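Putative enoyl-CoA hydratase/isomerase (Mycobacterium abscessus, PDB 4MI2) probably isomerises a ring-epoxidised phenylacetyl-CoA during phenylacetate degradation, as a member of the enoyl-CoA hydratase/isomerase (crotonase) family. Local coordinates at residues Tyr11-Ile21 with Ala46-Val57. Residues are numbered along the deposited sequence; the frame is centred on the assembly and turned at random.
Sequences YSVNHAGVAAI and AAGGDPAVRAVV
A19 and V56 pair side by side in the parallel ladder that closes a beta-alpha-beta crossover of the crotonase fold, in which strand 18-23, helix 34-49 and strand 55-60 follow one another; it illustrates how backbone bonds tie two parallel strands while their side chains serve two different layers. Donors alternate between the strands: A19 N gives to A55 O, V57 N to A19 O (2.9 Å) and I21 N to V57 O, the last almost straight at 176°. Where the ladder starts, G17 O takes a short bond from R54 N (2.7 Å) and a weak one from A55 N.

Side chains then sort onto two faces. On one, V18 CG1 meets V57 CG1 at 3.6 Å; V57 turns this methyl between its own backbone N and carbonyl carbon (chi1 51°), and helix 195-207 packs over the pair. On the other, the A19 methyl lies against A47 CB and V53 CG2, while V13 CG2 reaches that same V53 methyl from the neighbouring antiparallel strand. Y11, with CG anti to the backbone N (chi1 179°), brings CZ to 3.7 Å from A46 CB in the last turn of helix 34-49.

Further out, N14 OD1 closes an Asx turn on A16 N and takes V18 N as well, from opposite faces of its amide plane; D50 OD1 makes a second Asx turn with A52 N. A water in the Y11 ring plane, at its edge, bridges the side chains, donating to D50 OD2 (2.6 Å) and hydrogen-bonded to Y11 OH (2.7 Å).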
loop_
_atom_site.group_PDB
_atom_site.type_symbol
_atom_site.label_atom_id
_atom_site.label_comp_id
_atom_site.label_asym_id
_atom_site.label_seq_id
_atom_site.Cartn_x
_atom_site.Cartn_y
_atom_site.Cartn_z
ATOM N N TYR B 11 1.517 -10.199 33.231
ATOM C CA TYR B 11 0.388 -9.338 32.920
ATOM C C TYR B 11 0.062 -8.463 34.118
ATOM O O TYR B 11 0.012 -8.946 35.252
ATOM C CB TYR B 11 -0.837 -10.177 32.555
ATOM C CG TYR B 11 -2.070 -9.363 32.239
ATOM C CD1 TYR B 11 -2.214 -8.745 31.011
ATOM C CD2 TYR B 11 -3.096 -9.212 33.171
ATOM C CE1 TYR B 11 -3.343 -8.000 30.704
ATOM C CE2 TYR B 11 -4.235 -8.468 32.876
ATOM C CZ TYR B 11 -4.351 -7.863 31.635
ATOM O OH TYR B 11 -5.463 -7.118 31.321
ATOM N N SER B 12 -0.162 -7.179 33.864
ATOM C CA SER B 12 -0.666 -6.256 34.884
ATOM C C SER B 12 -1.402 -5.082 34.236
ATOM O O SER B 12 -1.125 -4.721 33.093
ATOM C CB SER B 12 0.484 -5.724 35.746
ATOM O OG SER B 12 1.398 -4.982 34.956
ATOM N N VAL B 13 -2.345 -4.500 34.968
ATOM C CA VAL B 13 -3.005 -3.263 34.536
ATOM C C VAL B 13 -2.662 -2.196 35.561
ATOM O O VAL B 13 -2.907 -2.398 36.749
ATOM C CB VAL B 13 -4.539 -3.409 34.465
ATOM C CG1 VAL B 13 -5.174 -2.102 33.985
ATOM C CG2 VAL B 13 -4.933 -4.575 33.566
ATOM N N ASN B 14 -2.098 -1.072 35.120
ATOM C CA ASN B 14 -1.678 -0.029 36.060
ATOM C C ASN B 14 -2.790 0.989 36.385
ATOM O O ASN B 14 -3.941 0.847 35.959
ATOM C CB ASN B 14 -0.352 0.634 35.611
ATOM C CG ASN B 14 -0.528 1.722 34.559
ATOM O OD1 ASN B 14 -1.636 2.047 34.141
ATOM N ND2 ASN B 14 0.592 2.290 34.123
ATOM N N HIS B 15 -2.420 1.987 37.184
ATOM C CA HIS B 15 -3.321 3.056 37.641
ATOM C C HIS B 15 -4.005 3.818 36.505
ATOM O O HIS B 15 -5.145 4.249 36.647
ATOM C CB HIS B 15 -2.529 4.055 38.500
ATOM C CG HIS B 15 -1.316 4.599 37.810
ATOM N ND1 HIS B 15 -0.117 3.918 37.769
ATOM C CD2 HIS B 15 -1.129 5.739 37.103
ATOM C CE1 HIS B 15 0.761 4.622 37.074
ATOM N NE2 HIS B 15 0.171 5.729 36.653
ATOM N N ALA B 16 -3.299 3.995 35.394
ATOM C CA ALA B 16 -3.808 4.755 34.254
ATOM C C ALA B 16 -4.548 3.888 33.214
ATOM O O ALA B 16 -4.974 4.396 32.178
ATOM C CB ALA B 16 -2.660 5.502 33.592
ATOM N N GLY B 17 -4.698 2.593 33.486
ATOM C CA GLY B 17 -5.379 1.689 32.564
ATOM C C GLY B 17 -4.493 1.153 31.445
ATOM O O GLY B 17 -4.995 0.726 30.401
ATOM N N VAL B 18 -3.181 1.177 31.661
ATOM C CA VAL B 18 -2.238 0.586 30.729
ATOM C C VAL B 18 -2.100 -0.883 31.090
ATOM O O VAL B 18 -1.704 -1.197 32.209
ATOM C CB VAL B 18 -0.846 1.239 30.833
ATOM C CG1 VAL B 18 0.146 0.535 29.922
ATOM C CG2 VAL B 18 -0.926 2.722 30.500
ATOM N N ALA B 19 -2.424 -1.776 30.156
ATOM C CA ALA B 19 -2.160 -3.198 30.346
ATOM C C ALA B 19 -0.772 -3.513 29.818
ATOM O O ALA B 19 -0.475 -3.267 28.651
ATOM C CB ALA B 19 -3.203 -4.054 29.648
ATOM N N ALA B 20 0.079 -4.038 30.697
ATOM C CA ALA B 20 1.431 -4.421 30.336
ATOM C C ALA B 20 1.473 -5.928 30.113
ATOM O O ALA B 20 1.096 -6.691 31.001
ATOM C CB ALA B 20 2.413 -4.008 31.425
ATOM N N ILE B 21 1.903 -6.344 28.924
ATOM C CA ILE B 21 2.123 -7.752 28.609
ATOM C C ILE B 21 3.617 -7.933 28.344
ATOM O O ILE B 21 4.156 -7.358 27.394
ATOM C CB ILE B 21 1.311 -8.194 27.370
ATOM C CG1 ILE B 21 -0.187 -7.921 27.582
ATOM C CG2 ILE B 21 1.548 -9.678 27.060
ATOM C CD1 ILE B 21 -1.057 -8.267 26.387
ATOM N N ALA B 46 -7.504 -11.051 28.454
ATOM C CA ALA B 46 -7.766 -10.236 29.639
ATOM C C ALA B 46 -7.743 -8.760 29.251
ATOM O O ALA B 46 -8.683 -8.025 29.534
ATOM C CB ALA B 46 -6.743 -10.523 30.723
ATOM N N ALA B 47 -6.681 -8.345 28.561
ATOM C CA ALA B 47 -6.542 -6.962 28.092
ATOM C C ALA B 47 -7.721 -6.486 27.234
ATOM O O ALA B 47 -8.167 -5.346 27.359
ATOM C CB ALA B 47 -5.245 -6.803 27.314
ATOM N N GLY B 48 -8.206 -7.353 26.349
ATOM C CA GLY B 48 -9.278 -6.987 25.423
ATOM C C GLY B 48 -10.665 -6.921 26.036
ATOM O O GLY B 48 -11.551 -6.241 25.509
ATOM N N GLY B 49 -10.860 -7.652 27.132
ATOM C CA GLY B 49 -12.162 -7.759 27.782
ATOM C C GLY B 49 -12.316 -6.849 28.986
ATOM O O GLY B 49 -13.413 -6.685 29.490
ATOM N N ASP B 50 -11.213 -6.261 29.442
ATOM C CA ASP B 50 -11.203 -5.396 30.620
ATOM C C ASP B 50 -11.565 -3.961 30.223
ATOM O O ASP B 50 -10.784 -3.298 29.550
ATOM C CB ASP B 50 -9.811 -5.439 31.274
ATOM C CG ASP B 50 -9.756 -4.722 32.630
ATOM O OD1 ASP B 50 -10.613 -3.860 32.915
ATOM O OD2 ASP B 50 -8.837 -5.018 33.413
ATOM N N PRO B 51 -12.735 -3.461 30.667
ATOM C CA PRO B 51 -13.163 -2.133 30.239
ATOM C C PRO B 51 -12.385 -0.982 30.890
ATOM O O PRO B 51 -12.538 0.164 30.478
ATOM C CB PRO B 51 -14.641 -2.087 30.654
ATOM C CG PRO B 51 -14.744 -3.023 31.810
ATOM C CD PRO B 51 -13.682 -4.072 31.624
ATOM N N ALA B 52 -11.563 -1.282 31.889
ATOM C CA ALA B 52 -10.685 -0.276 32.476
ATOM C C ALA B 52 -9.423 -0.060 31.639
ATOM O O ALA B 52 -8.705 0.911 31.846
ATOM C CB ALA B 52 -10.307 -0.671 33.891
ATOM N N VAL B 53 -9.148 -0.955 30.692
ATOM C CA VAL B 53 -7.925 -0.861 29.894
ATOM C C VAL B 53 -8.082 0.209 28.809
ATOM O O VAL B 53 -9.044 0.178 28.048
ATOM C CB VAL B 53 -7.562 -2.233 29.279
ATOM C CG1 VAL B 53 -6.488 -2.092 28.209
ATOM C CG2 VAL B 53 -7.113 -3.186 30.377
ATOM N N ARG B 54 -7.154 1.163 28.760
ATOM C CA ARG B 54 -7.229 2.265 27.785
ATOM C C ARG B 54 -6.051 2.254 26.786
ATOM O O ARG B 54 -6.046 2.987 25.790
ATOM C CB ARG B 54 -7.379 3.631 28.501
ATOM C CG ARG B 54 -8.246 3.576 29.767
ATOM C CD ARG B 54 -9.088 4.798 30.164
ATOM N NE ARG B 54 -8.859 6.064 29.462
ATOM C CZ ARG B 54 -8.705 7.263 30.041
ATOM N NH1 ARG B 54 -8.690 7.403 31.365
ATOM N NH2 ARG B 54 -8.542 8.348 29.284
ATOM N N ALA B 55 -5.064 1.409 27.059
ATOM C CA ALA B 55 -3.958 1.161 26.128
ATOM C C ALA B 55 -3.218 -0.091 26.565
ATOM O O ALA B 55 -3.305 -0.500 27.723
ATOM C CB ALA B 55 -2.997 2.347 26.071
ATOM N N VAL B 56 -2.487 -0.680 25.624
ATOM C CA VAL B 56 -1.730 -1.897 25.858
ATOM C C VAL B 56 -0.280 -1.669 25.439
ATOM O O VAL B 56 -0.008 -1.027 24.418
ATOM C CB VAL B 56 -2.314 -3.076 25.063
ATOM C CG1 VAL B 56 -1.476 -4.335 25.236
ATOM C CG2 VAL B 56 -3.747 -3.328 25.487
ATOM N N VAL B 57 0.646 -2.180 26.243
ATOM C CA VAL B 57 2.047 -2.169 25.874
ATOM C C VAL B 57 2.593 -3.594 25.957
ATOM O O VAL B 57 2.448 -4.292 26.968
ATOM C CB VAL B 57 2.887 -1.144 26.679
ATOM C CG1 VAL B 57 2.687 -1.288 28.177
ATOM C CG2 VAL B 57 4.367 -1.245 26.313
HETATM O O HOH W 1 -7.334 -7.087 33.283
#